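Local coordinates for hypothetical protein, IPT/TIG domain protein (Bacteroides ovatus, PDB 4HW6), which is of unknown function but probably acts as an auxiliary nutrient-binding protein, perhaps for carbohydrate, with an IPT/TIG domain joined to a six-bladed beta-propeller, at residues V279-G284 / G340-N345; E354-F359 / V369-G374; W142-D147 / S406-M411; D186-L191 / C233-Q238. One frame throughout, in Å; residues are numbered along the deposited sequence. Where two conformers were deposited one is given.

Contact 1 (V279-G284 / G340-N345); sequences VWHPTG and GIFVKN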
# COMPACT_ATOMS: atom_id res chain seq x y z
N VAL A 279 11.26 -2.85 -10.66
CA VAL A 279 10.33 -1.76 -10.43
C VAL A 279 11.01 -0.43 -10.82
O VAL A 279 12.04 -0.06 -10.24
CB VAL A 279 9.86 -1.65 -8.95
CG1 VAL A 279 8.74 -0.64 -8.85
CG2 VAL A 279 9.44 -3.01 -8.36
N TRP A 280 10.42 0.28 -11.78
CA TRP A 280 10.91 1.59 -12.19
C TRP A 280 10.64 2.64 -11.11
O TRP A 280 9.54 2.72 -10.54
CB TRP A 280 10.30 2.03 -13.54
CG TRP A 280 10.91 1.32 -14.69
CD1 TRP A 280 10.38 0.25 -15.36
CD2 TRP A 280 12.22 1.51 -15.19
NE1 TRP A 280 11.26 -0.18 -16.33
CE2 TRP A 280 12.42 0.56 -16.22
CE3 TRP A 280 13.25 2.41 -14.89
CZ2 TRP A 280 13.60 0.50 -16.95
CZ3 TRP A 280 14.43 2.32 -15.59
CH2 TRP A 280 14.59 1.37 -16.62
N HIS A 281 11.64 3.47 -10.83
CA HIS A 281 11.40 4.68 -10.07
C HIS A 281 10.39 5.52 -10.83
O HIS A 281 10.40 5.52 -12.05
CB HIS A 281 12.68 5.47 -9.87
CG HIS A 281 12.57 6.58 -8.87
ND1 HIS A 281 12.26 7.88 -9.22
CD2 HIS A 281 12.73 6.58 -7.52
CE1 HIS A 281 12.24 8.63 -8.13
NE2 HIS A 281 12.51 7.86 -7.09
N PRO A 282 9.52 6.26 -10.11
CA PRO A 282 8.51 7.02 -10.83
C PRO A 282 9.07 8.01 -11.85
O PRO A 282 8.42 8.29 -12.85
CB PRO A 282 7.74 7.72 -9.71
CG PRO A 282 7.83 6.76 -8.57
CD PRO A 282 9.22 6.18 -8.67
N THR A 283 10.26 8.54 -11.61
CA THR A 283 10.90 9.44 -12.59
C THR A 283 11.33 8.74 -13.89
O THR A 283 11.53 9.40 -14.92
CB THR A 283 12.19 10.07 -12.02
OG1 THR A 283 13.13 9.05 -11.70
CG2 THR A 283 11.89 10.91 -10.79
N GLY A 284 11.53 7.43 -13.84
CA GLY A 284 12.10 6.67 -14.95
C GLY A 284 13.61 6.75 -15.07
O GLY A 284 14.18 6.23 -16.03
N GLY A 340 8.05 -4.82 -4.31
CA GLY A 340 8.18 -3.50 -3.75
C GLY A 340 7.54 -2.41 -4.56
O GLY A 340 7.35 -2.54 -5.75
N ILE A 341 7.27 -1.28 -3.89
CA ILE A 341 6.67 -0.12 -4.53
C ILE A 341 7.27 1.16 -4.00
O ILE A 341 7.75 1.23 -2.87
CB ILE A 341 5.15 -0.06 -4.29
CG1 ILE A 341 4.83 -0.11 -2.77
CG2 ILE A 341 4.46 -1.21 -5.03
CD1 ILE A 341 3.40 0.23 -2.45
N PHE A 342 7.23 2.20 -4.82
CA PHE A 342 7.66 3.52 -4.43
C PHE A 342 6.51 4.33 -3.84
O PHE A 342 5.43 4.38 -4.41
CB PHE A 342 8.25 4.23 -5.62
CG PHE A 342 9.58 3.66 -6.05
CD1 PHE A 342 10.74 4.04 -5.42
CD2 PHE A 342 9.67 2.75 -7.09
CE1 PHE A 342 11.99 3.52 -5.80
CE2 PHE A 342 10.89 2.23 -7.47
CZ PHE A 342 12.06 2.64 -6.85
N VAL A 343 6.76 4.96 -2.70
CA VAL A 343 5.76 5.75 -2.03
C VAL A 343 6.36 7.10 -1.64
O VAL A 343 7.44 7.17 -1.04
CB VAL A 343 5.23 5.00 -0.78
CG1 VAL A 343 4.22 5.86 -0.04
CG2 VAL A 343 4.61 3.67 -1.18
N LYS A 344 5.67 8.18 -2.01
CA LYS A 344 6.15 9.54 -1.72
C LYS A 344 6.30 9.78 -0.23
O LYS A 344 5.41 9.43 0.56
CB LYS A 344 5.22 10.57 -2.35
CG LYS A 344 5.90 11.87 -2.75
CD LYS A 344 5.07 12.63 -3.78
CE LYS A 344 5.93 13.43 -4.74
NZ LYS A 344 5.11 14.29 -5.64
N ASN A 345 7.43 10.34 0.17
CA ASN A 345 7.66 10.73 1.55
C ASN A 345 7.74 12.25 1.59
O ASN A 345 8.65 12.87 1.03
CB ASN A 345 8.95 10.09 2.09
CG ASN A 345 9.19 10.39 3.55
OD1 ASN A 345 8.65 11.35 4.11
ND2 ASN A 345 10.01 9.58 4.18
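The ring of Phe342 bridges two strand ends that run nearly the same way yet never hydrogen-bond to each other; the CA atoms of His281 and Phe342 are 6.9 Å apart. Strands 276-280 and 337-344 are inner strands of successive blades of the beta-propeller, and an aromatic ring suits the wedge between them. With CG anti to its carbonyl carbon (chi1 -70°), Phe342 sends its ring across to residues 279-282. The tight part lies here. His281 CA sits over one face of the ring, 4.0 Å from the centroid, and the imidazole meets that ring in a T-shaped stack, the planes at 71° and His281 CD2 3.6 Å from Phe342 CE1. At the ring's far end, Phe342 CE2 comes within 3.4 Å of Trp280 O and is brushed by Val279 CG1. The other methyl, Val279 CG2, rests 3.4 Å from Gly340 O, a backbone contact. The solvent side is formed by Pro282, itself exposed, whose CD lies 3.7 Å from Phe342 CG in an off-centre CH-pi contact. A 1,2-ethanediol molecule, probably from the crystallisation liquor, sits beside His281. A type I turn from His281 to Gly284 follows, glycine readily taking the positive phi at its end. Thr283 N donates to His281 ND1 over 3.2 Å and NE2 bonds to Asp353, so the imidazole is held at both nitrogens, consistent with a proton on NE2 and a fixed edge turned to Phe342.

Contact 2 (E354-F359 / V369-G374); sequences EYDFYF and VLTPEG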
# COMPACT_ATOMS: atom_id res chain seq x y z
N GLU A 354 12.20 11.81 -3.99
CA GLU A 354 11.11 12.11 -3.08
C GLU A 354 10.40 10.87 -2.57
O GLU A 354 9.40 11.00 -1.88
CB GLU A 354 10.11 13.05 -3.77
CG GLU A 354 10.65 14.47 -3.91
CD GLU A 354 9.65 15.44 -4.52
OE1 GLU A 354 8.95 15.05 -5.48
OE2 GLU A 354 9.58 16.60 -4.03
N TYR A 355 10.95 9.68 -2.85
CA TYR A 355 10.26 8.39 -2.58
C TYR A 355 11.04 7.46 -1.67
O TYR A 355 12.26 7.37 -1.76
CB TYR A 355 10.00 7.63 -3.89
CG TYR A 355 9.03 8.34 -4.79
CD1 TYR A 355 9.47 9.31 -5.66
CD2 TYR A 355 7.67 8.07 -4.73
CE1 TYR A 355 8.59 10.01 -6.46
CE2 TYR A 355 6.77 8.77 -5.52
CZ TYR A 355 7.25 9.72 -6.40
OH TYR A 355 6.40 10.45 -7.21
N ASP A 356 10.31 6.77 -0.80
CA ASP A 356 10.81 5.59 -0.14
C ASP A 356 10.34 4.36 -0.94
O ASP A 356 9.35 4.42 -1.67
CB ASP A 356 10.28 5.49 1.29
CG ASP A 356 11.09 6.29 2.29
OD1 ASP A 356 12.31 6.45 2.13
OD2 ASP A 356 10.49 6.75 3.30
N PHE A 357 11.05 3.25 -0.79
CA PHE A 357 10.74 1.99 -1.45
C PHE A 357 10.29 0.98 -0.38
O PHE A 357 11.12 0.48 0.40
CB PHE A 357 11.95 1.49 -2.23
CG PHE A 357 11.67 0.31 -3.14
CD1 PHE A 357 10.83 0.46 -4.26
CD2 PHE A 357 12.26 -0.93 -2.90
CE1 PHE A 357 10.59 -0.61 -5.11
CE2 PHE A 357 12.02 -1.99 -3.76
CZ PHE A 357 11.19 -1.82 -4.86
N TYR A 358 8.99 0.69 -0.34
CA TYR A 358 8.43 -0.30 0.60
C TYR A 358 8.35 -1.64 -0.06
O TYR A 358 7.85 -1.76 -1.18
CB TYR A 358 7.02 0.11 1.05
CG TYR A 358 7.01 1.28 1.99
CD1 TYR A 358 7.23 2.59 1.54
CD2 TYR A 358 6.71 1.10 3.33
CE1 TYR A 358 7.20 3.66 2.42
CE2 TYR A 358 6.72 2.15 4.22
CZ TYR A 358 6.95 3.41 3.77
OH TYR A 358 6.91 4.40 4.69
N PHE A 359 8.85 -2.67 0.61
CA PHE A 359 8.82 -3.99 0.06
C PHE A 359 8.49 -5.06 1.07
O PHE A 359 8.75 -4.92 2.28
CB PHE A 359 10.13 -4.33 -0.68
CG PHE A 359 11.36 -4.38 0.20
CD1 PHE A 359 12.04 -3.23 0.56
CD2 PHE A 359 11.85 -5.60 0.66
CE1 PHE A 359 13.16 -3.29 1.38
CE2 PHE A 359 12.97 -5.66 1.46
CZ PHE A 359 13.63 -4.51 1.83
N VAL A 369 11.53 -0.98 4.47
CA VAL A 369 11.68 0.23 3.68
C VAL A 369 13.12 0.40 3.32
O VAL A 369 13.99 0.27 4.19
CB VAL A 369 11.20 1.47 4.45
CG1 VAL A 369 11.23 2.69 3.54
CG2 VAL A 369 9.81 1.26 4.98
N LEU A 370 13.37 0.69 2.04
CA LEU A 370 14.69 1.09 1.55
C LEU A 370 14.63 2.57 1.21
O LEU A 370 13.83 2.99 0.36
CB LEU A 370 15.05 0.25 0.32
CG LEU A 370 16.35 0.61 -0.42
CD1 LEU A 370 17.58 0.53 0.50
CD2 LEU A 370 16.50 -0.31 -1.61
N THR A 371 15.45 3.37 1.87
CA THR A 371 15.45 4.81 1.66
C THR A 371 16.46 5.18 0.59
O THR A 371 17.29 4.35 0.21
CB THR A 371 15.78 5.56 2.96
OG1 THR A 371 17.16 5.32 3.31
CG2 THR A 371 14.87 5.06 4.07
N PRO A 372 16.37 6.41 0.07
CA PRO A 372 17.30 6.82 -0.97
C PRO A 372 18.78 6.80 -0.56
O PRO A 372 19.63 6.64 -1.42
CB PRO A 372 16.86 8.24 -1.31
CG PRO A 372 15.39 8.23 -1.00
CD PRO A 372 15.27 7.39 0.24
N GLU A 373 19.09 6.93 0.72
CA GLU A 373 20.49 6.78 1.13
C GLU A 373 20.96 5.32 1.14
O GLU A 373 22.14 5.05 1.32
CB GLU A 373 20.73 7.44 2.49
CG GLU A 373 20.18 6.72 3.70
CD GLU A 373 20.60 7.37 5.03
OE1 GLU A 373 21.59 8.12 5.05
OE2 GLU A 373 19.94 7.12 6.07
N GLY A 374 20.04 4.38 0.94
CA GLY A 374 20.35 2.98 1.04
C GLY A 374 20.11 2.34 2.40
O GLY A 374 20.52 1.20 2.62
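Strands 355-361 and 366-370 form an antiparallel beta hairpin within one propeller blade. Phe357 and Leu370 form a hydrogen-bonded pair in it: Phe357 N donates to Leu370 O over 3.0 Å, and Leu370 N returns an almost straight bond (172°) of 2.8 Å to Phe357 O. Their side chains share one face of the sheet, while Tyr358 and Val369, the next, non-hydrogen-bonded pair, share the other. There Val369 CG2 stands over one face of the tyrosine ring, 3.3 Å from Tyr358 CE2, a CH-pi contact for which a beta-branched residue is well shaped. Asp356 can be followed outward. Its CB packs 3.7 Å from Val369 CG1; CG, placed anti to the carbonyl carbon by a chi1 of -84°, passes the same methyl; OD1 reaches Thr371 CG2 at 3.5 Å and takes a hydrogen bond with Tyr348 OH; OD2 pairs with Asn345 ND2. The carboxylate is thus buried yet satisfied by two neutral partners, one of them just beyond the adjoining strand 337-344. An alanine here would keep CB against Val369 but would probably leave Tyr348 and Asn345 without their shared acceptor and loosen the loops they belong to. Beyond Leu370 the chain leaves the strand and enters a type I turn, Thr371 to Gly374, closed by Gly374 N on Thr371 O. Proline, with its fixed phi and no N-H to satisfy, fits the second position, and glycine the positive phi of the last. The turn is tucked against the hairpin where Pro372 CG lies 3.3 Å from Tyr355 O.

Contact 3 (W142-D147 / S406-M411); sequences WRMMFD and SIAYDM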
# COMPACT_ATOMS: atom_id res chain seq x y z
N TRP A 142 0.31 -12.97 -5.21
CA TRP A 142 1.71 -13.04 -5.60
C TRP A 142 2.28 -11.66 -5.97
O TRP A 142 3.34 -11.28 -5.48
CB TRP A 142 1.87 -14.05 -6.75
CG TRP A 142 3.26 -14.15 -7.27
CD1 TRP A 142 3.68 -13.79 -8.51
CD2 TRP A 142 4.41 -14.63 -6.57
NE1 TRP A 142 5.03 -14.00 -8.63
CE2 TRP A 142 5.51 -14.50 -7.45
CE3 TRP A 142 4.62 -15.15 -5.30
CZ2 TRP A 142 6.80 -14.89 -7.09
CZ3 TRP A 142 5.91 -15.54 -4.94
CH2 TRP A 142 6.98 -15.39 -5.83
N ARG A 143 1.62 -10.95 -6.87
CA ARG A 143 2.00 -9.58 -7.24
C ARG A 143 0.74 -8.77 -7.49
O ARG A 143 -0.15 -9.21 -8.24
CB ARG A 143 2.83 -9.54 -8.53
CG ARG A 143 4.15 -10.29 -8.49
CD ARG A 143 5.17 -9.59 -7.61
NE ARG A 143 6.46 -10.31 -7.61
CZ ARG A 143 6.90 -11.15 -6.67
NH1 ARG A 143 6.17 -11.46 -5.62
NH2 ARG A 143 8.11 -11.69 -6.79
N MSE A 144 0.66 -7.58 -6.88
CA MSE A 144 -0.48 -6.67 -6.99
C MSE A 144 -0.20 -5.47 -7.87
O MSE A 144 0.94 -5.00 -7.96
CB MSE A 144 -0.82 -6.06 -5.62
CG MSE A 144 -1.38 -6.95 -4.65
SE MSE A 144 -1.49 -5.95 -2.95
CE MSE A 144 -2.54 -7.32 -2.09
N MSE A 145 -1.27 -4.95 -8.48
CA MSE A 145 -1.17 -3.69 -9.23
C MSE A 145 -2.54 -3.02 -9.36
O MSE A 145 -3.52 -3.65 -9.76
CB MSE A 145 -0.60 -4.03 -10.60
CG MSE A 145 -0.50 -2.94 -11.58
SE MSE A 145 1.07 -1.86 -11.35
CE MSE A 145 2.25 -3.01 -10.34
N PHE A 146 -2.61 -1.73 -9.03
CA PHE A 146 -3.78 -0.94 -9.35
C PHE A 146 -3.80 -0.65 -10.86
O PHE A 146 -2.75 -0.38 -11.47
CB PHE A 146 -3.79 0.40 -8.58
CG PHE A 146 -4.37 0.31 -7.19
CD1 PHE A 146 -5.74 0.26 -7.02
CD2 PHE A 146 -3.56 0.36 -6.06
CE1 PHE A 146 -6.30 0.19 -5.76
CE2 PHE A 146 -4.13 0.31 -4.79
CZ PHE A 146 -5.49 0.22 -4.65
N ASP A 147 -4.99 -0.65 -11.45
CA ASP A 147 -5.20 -0.10 -12.79
C ASP A 147 -4.98 1.41 -12.70
O ASP A 147 -5.70 2.08 -11.98
CB ASP A 147 -6.60 -0.46 -13.29
CG ASP A 147 -6.96 0.18 -14.63
OD1 ASP A 147 -6.22 1.05 -15.15
OD2 ASP A 147 -8.01 -0.22 -15.15
N SER A 406 3.15 -9.54 -1.68
CA SER A 406 2.74 -8.50 -2.57
C SER A 406 2.35 -7.25 -1.78
O SER A 406 2.00 -7.31 -0.58
CB SER A 406 1.58 -9.02 -3.44
OG SER A 406 0.48 -9.42 -2.64
N ILE A 407 2.44 -6.10 -2.44
CA ILE A 407 2.20 -4.83 -1.81
C ILE A 407 1.65 -3.82 -2.82
O ILE A 407 2.06 -3.77 -3.99
CB ILE A 407 3.46 -4.31 -1.07
CG1 ILE A 407 3.16 -3.03 -0.28
CG2 ILE A 407 4.63 -4.13 -2.05
CD1 ILE A 407 4.29 -2.64 0.68
N ALA A 408 0.72 -3.00 -2.36
CA ALA A 408 0.20 -1.87 -3.12
C ALA A 408 -0.08 -0.70 -2.17
O ALA A 408 -0.36 -0.92 -0.98
CB ALA A 408 -1.05 -2.27 -3.90
N TYR A 409 0.06 0.52 -2.66
CA TYR A 409 -0.27 1.69 -1.87
C TYR A 409 -1.43 2.42 -2.51
O TYR A 409 -1.35 2.83 -3.67
CB TYR A 409 0.94 2.64 -1.71
CG TYR A 409 0.60 3.77 -0.77
CD1 TYR A 409 0.51 3.56 0.60
CD2 TYR A 409 0.30 5.02 -1.25
CE1 TYR A 409 0.15 4.58 1.46
CE2 TYR A 409 -0.03 6.06 -0.39
CZ TYR A 409 -0.10 5.83 0.97
OH TYR A 409 -0.48 6.87 1.82
N ASP A 410 -2.49 2.58 -1.74
CA ASP A 410 -3.72 3.22 -2.17
C ASP A 410 -3.60 4.69 -1.80
O ASP A 410 -3.74 5.05 -0.63
CB ASP A 410 -4.88 2.56 -1.45
CG ASP A 410 -6.24 3.05 -1.89
OD1 ASP A 410 -6.37 4.20 -2.37
OD2 ASP A 410 -7.19 2.26 -1.70
N MSE A 411 -3.29 5.53 -2.78
CA MSE A 411 -3.13 6.97 -2.54
C MSE A 411 -4.46 7.63 -2.19
O MSE A 411 -4.52 8.61 -1.44
CB MSE A 411 -2.50 7.65 -3.76
CG MSE A 411 -1.05 7.23 -4.03
SE MSE A 411 -0.24 8.36 -5.39
CE MSE A 411 -1.13 10.00 -4.93
O HOH W 1 1.47 -2.71 -6.45
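Water and a side-chain amide, not direct backbone hydrogen bonds, link two almost parallel strands. Strands 143-146 and 406-410 run 18° apart, their axes approaching to 5.4 Å, yet no hydrogen bond passes straight between the segments. Instead a water donates to Met144 O at 2.8 Å and to Ile407 O at 2.7 Å, tying together two carbonyls that could not bond to each other. The amide of Gln339, from strand 337-344, makes a second bridge, its NE2 bonding Met144 O and its OE1 Ile407 N, so that Met144 O is gripped twice. Beside these polar links, small residues face large ones. Met144, selenomethionine in the crystal, extends beyond CG and lays its SE 3.8 Å from Ala408 CB, alongside the Ile407-Ala408 peptide; the small alanine lets the selenium come close to the backbone. Ser406 CB packs against Trp142 O at 3.5 Å, and its OG, between Met144 CG and CE, turns to Ile141 O. Farther along, Phe146 puts its CE2 corner 3.9 Å from Asp410 CA, and CZ nears the Asp410 carboxylate, whose OD2 is engaged by Tyr417 and Arg413. At the other end Trp142 and Arg143 both face Val158, a classic beta bulge. Arg143 NH1 donates to Trp142 O over 2.8 Å, from above the carbonyl plane, tying the Arg143 side chain to the bulge backbone, while NH1 lies over the indole and also bonds Asn338. Nearly parallel inner strands joined by side chains and water rather than by backbone bonds are what a beta-propeller has where blades meet near its central channel.

Contact 4 (D186-L191 / C233-Q238); sequences DVNFTL and CAVHPQ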
# COMPACT_ATOMS: atom_id res chain seq x y z
N ASP A 186 3.66 -12.04 -13.08
CA ASP A 186 3.66 -10.60 -12.82
C ASP A 186 2.55 -9.93 -13.64
O ASP A 186 2.04 -10.50 -14.60
CB ASP A 186 5.05 -9.99 -13.13
CG ASP A 186 5.28 -8.61 -12.44
OD1 ASP A 186 4.46 -8.20 -11.56
OD2 ASP A 186 6.32 -7.95 -12.75
N VAL A 187 2.20 -8.72 -13.23
CA VAL A 187 1.15 -7.93 -13.90
C VAL A 187 1.60 -6.48 -13.87
O VAL A 187 2.20 -6.02 -12.90
CB VAL A 187 -0.25 -8.11 -13.25
CG1 VAL A 187 -0.23 -7.79 -11.75
CG2 VAL A 187 -1.29 -7.29 -13.99
N ASN A 188 1.35 -5.78 -14.96
CA ASN A 188 1.60 -4.35 -15.04
C ASN A 188 0.66 -3.77 -16.09
O ASN A 188 -0.19 -4.48 -16.60
CB ASN A 188 3.08 -4.08 -15.39
CG ASN A 188 3.59 -2.78 -14.82
OD1 ASN A 188 2.87 -1.76 -14.76
ND2 ASN A 188 4.85 -2.79 -14.39
N PHE A 189 0.79 -2.48 -16.37
CA PHE A 189 -0.00 -1.82 -17.39
C PHE A 189 0.89 -1.01 -18.32
O PHE A 189 1.86 -0.36 -17.88
CB PHE A 189 -1.05 -0.91 -16.74
CG PHE A 189 -2.12 -1.67 -16.00
CD1 PHE A 189 -1.91 -2.13 -14.73
CD2 PHE A 189 -3.34 -1.92 -16.59
CE1 PHE A 189 -2.88 -2.87 -14.07
CE2 PHE A 189 -4.31 -2.64 -15.93
CZ PHE A 189 -4.08 -3.11 -14.67
N THR A 190 0.54 -1.02 -19.59
CA THR A 190 1.27 -0.25 -20.58
C THR A 190 0.90 1.24 -20.46
O THR A 190 -0.02 1.60 -19.72
CB THR A 190 0.97 -0.73 -22.01
OG1 THR A 190 -0.39 -0.43 -22.36
CG2 THR A 190 1.22 -2.25 -22.16
N LEU A 191 1.60 2.10 -21.19
CA LEU A 191 1.29 3.53 -21.20
C LEU A 191 -0.11 3.78 -21.76
O LEU A 191 -0.73 4.78 -21.40
CB LEU A 191 2.34 4.32 -21.96
CG LEU A 191 3.76 4.29 -21.37
CD1 LEU A 191 4.66 5.26 -22.12
CD2 LEU A 191 3.76 4.56 -19.86
N CYS A 233 7.65 -8.01 -15.35
CA CYS A 233 7.31 -7.08 -16.45
C CYS A 233 7.25 -5.64 -15.92
O CYS A 233 6.26 -5.22 -15.33
CB CYS A 233 5.99 -7.44 -17.14
SG CYS A 233 4.53 -7.67 -16.09
N ALA A 234 8.32 -4.90 -16.13
CA ALA A 234 8.43 -3.55 -15.61
C ALA A 234 8.32 -2.57 -16.78
O ALA A 234 9.18 -2.52 -17.65
CB ALA A 234 9.75 -3.37 -14.89
N VAL A 235 7.26 -1.77 -16.76
CA VAL A 235 6.96 -0.85 -17.84
C VAL A 235 7.59 0.50 -17.55
O VAL A 235 7.24 1.15 -16.58
CB VAL A 235 5.45 -0.65 -18.03
CG1 VAL A 235 5.18 0.36 -19.14
CG2 VAL A 235 4.78 -1.98 -18.37
N HIS A 236 8.49 0.93 -18.42
CA HIS A 236 9.18 2.22 -18.22
C HIS A 236 8.20 3.37 -18.41
O HIS A 236 7.49 3.43 -19.43
CB HIS A 236 10.32 2.40 -19.19
CG HIS A 236 11.19 3.59 -18.86
ND1 HIS A 236 10.93 4.86 -19.32
CD2 HIS A 236 12.31 3.68 -18.12
CE1 HIS A 236 11.85 5.68 -18.86
NE2 HIS A 236 12.69 5.00 -18.10
N PRO A 237 8.18 4.33 -17.46
CA PRO A 237 7.14 5.36 -17.46
C PRO A 237 7.19 6.43 -18.55
O PRO A 237 6.19 7.14 -18.73
CB PRO A 237 7.31 6.04 -16.09
CG PRO A 237 8.70 5.74 -15.67
CD PRO A 237 9.01 4.39 -16.23
N GLN A 238 8.31 6.58 -19.26
CA GLN A 238 8.37 7.46 -20.42
C GLN A 238 8.54 6.76 -21.75
O GLN A 238 7.99 7.22 -22.74
CB GLN A 238 9.48 8.52 -20.29
CG GLN A 238 9.20 9.54 -19.19
CD GLN A 238 9.70 9.06 -17.85
OE1 GLN A 238 10.80 8.52 -17.76
NE2 GLN A 238 8.89 9.23 -16.80
O HOH W 2 5.45 -5.36 -12.55
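Asp186 and Asn188 both hold CG anti to the backbone N, at chi1 -161° and -150°, and so reach toward Cys233, whose SG takes the crowded position between N and carbonyl carbon. The carboxylate and the amide then bond the backbone N and O of Cys233. Cys233 N donates over 2.9 Å to Asp186 OD2, which accepts with its anti lone pair, and Asn188 ND2 donates along a lone pair of Cys233 O over 3.0 Å, nearly in the plane of its own amide. Asn188 OD1 meanwhile accepts from Phe189 N at 2.7 Å, which fixes the flip of the amide: nitrogen to residues 233-238, oxygen to its own chain neighbour Phe189. A leucine here would lose both bonds and would probably leave Phe189 N without this acceptor and Cys233 O depending on the water. That water, which can donate to Asp186 OD2 and Cys233 O, lies beside this pair, and Thr232 OG1 also bonds OD2; so many partners would favour a charged carboxylate. The small cysteine side chain packs its SG 3.8 Å from Asp186 CB. Farther along, apolar groups take over: Val235 CG2 abuts Phe189 O at 3.4 Å, and exposed Leu191 drapes CD2 over Pro237 O at 3.7 Å. The segments run within 20° of each other at an interface of two propeller blades. Strand 184-189 also meets strand 143-146, where Met145 touches Val187, Asn188 and Phe189, while residues 233-238 lean on strand 276-280 through Ala234 against Ile278 and Pro237 against Trp280.

Contacts 1, 3 and 4 each join the inner strands of two adjacent propeller blades, whereas contact 2 lies within one blade. Their centres are 9 to 20 Å apart. Along the chain contact 4 comes first, then contact 1, then contact 2, all nested inside the long loop closed by contact 3. Contacts 1 and 2 share a sheet, strands 337-344 and 355-361 being neighbours in it. Ile341 of contact 1 packs on Ala408 and Tyr409 of contact 3, Met145 of contact 3 on Phe189 of contact 4, and His236 of contact 4 probably bonds Gly284 of contact 1. The three interfaces alternate around the ring, contact 3 lying between first and last blades, where it closes.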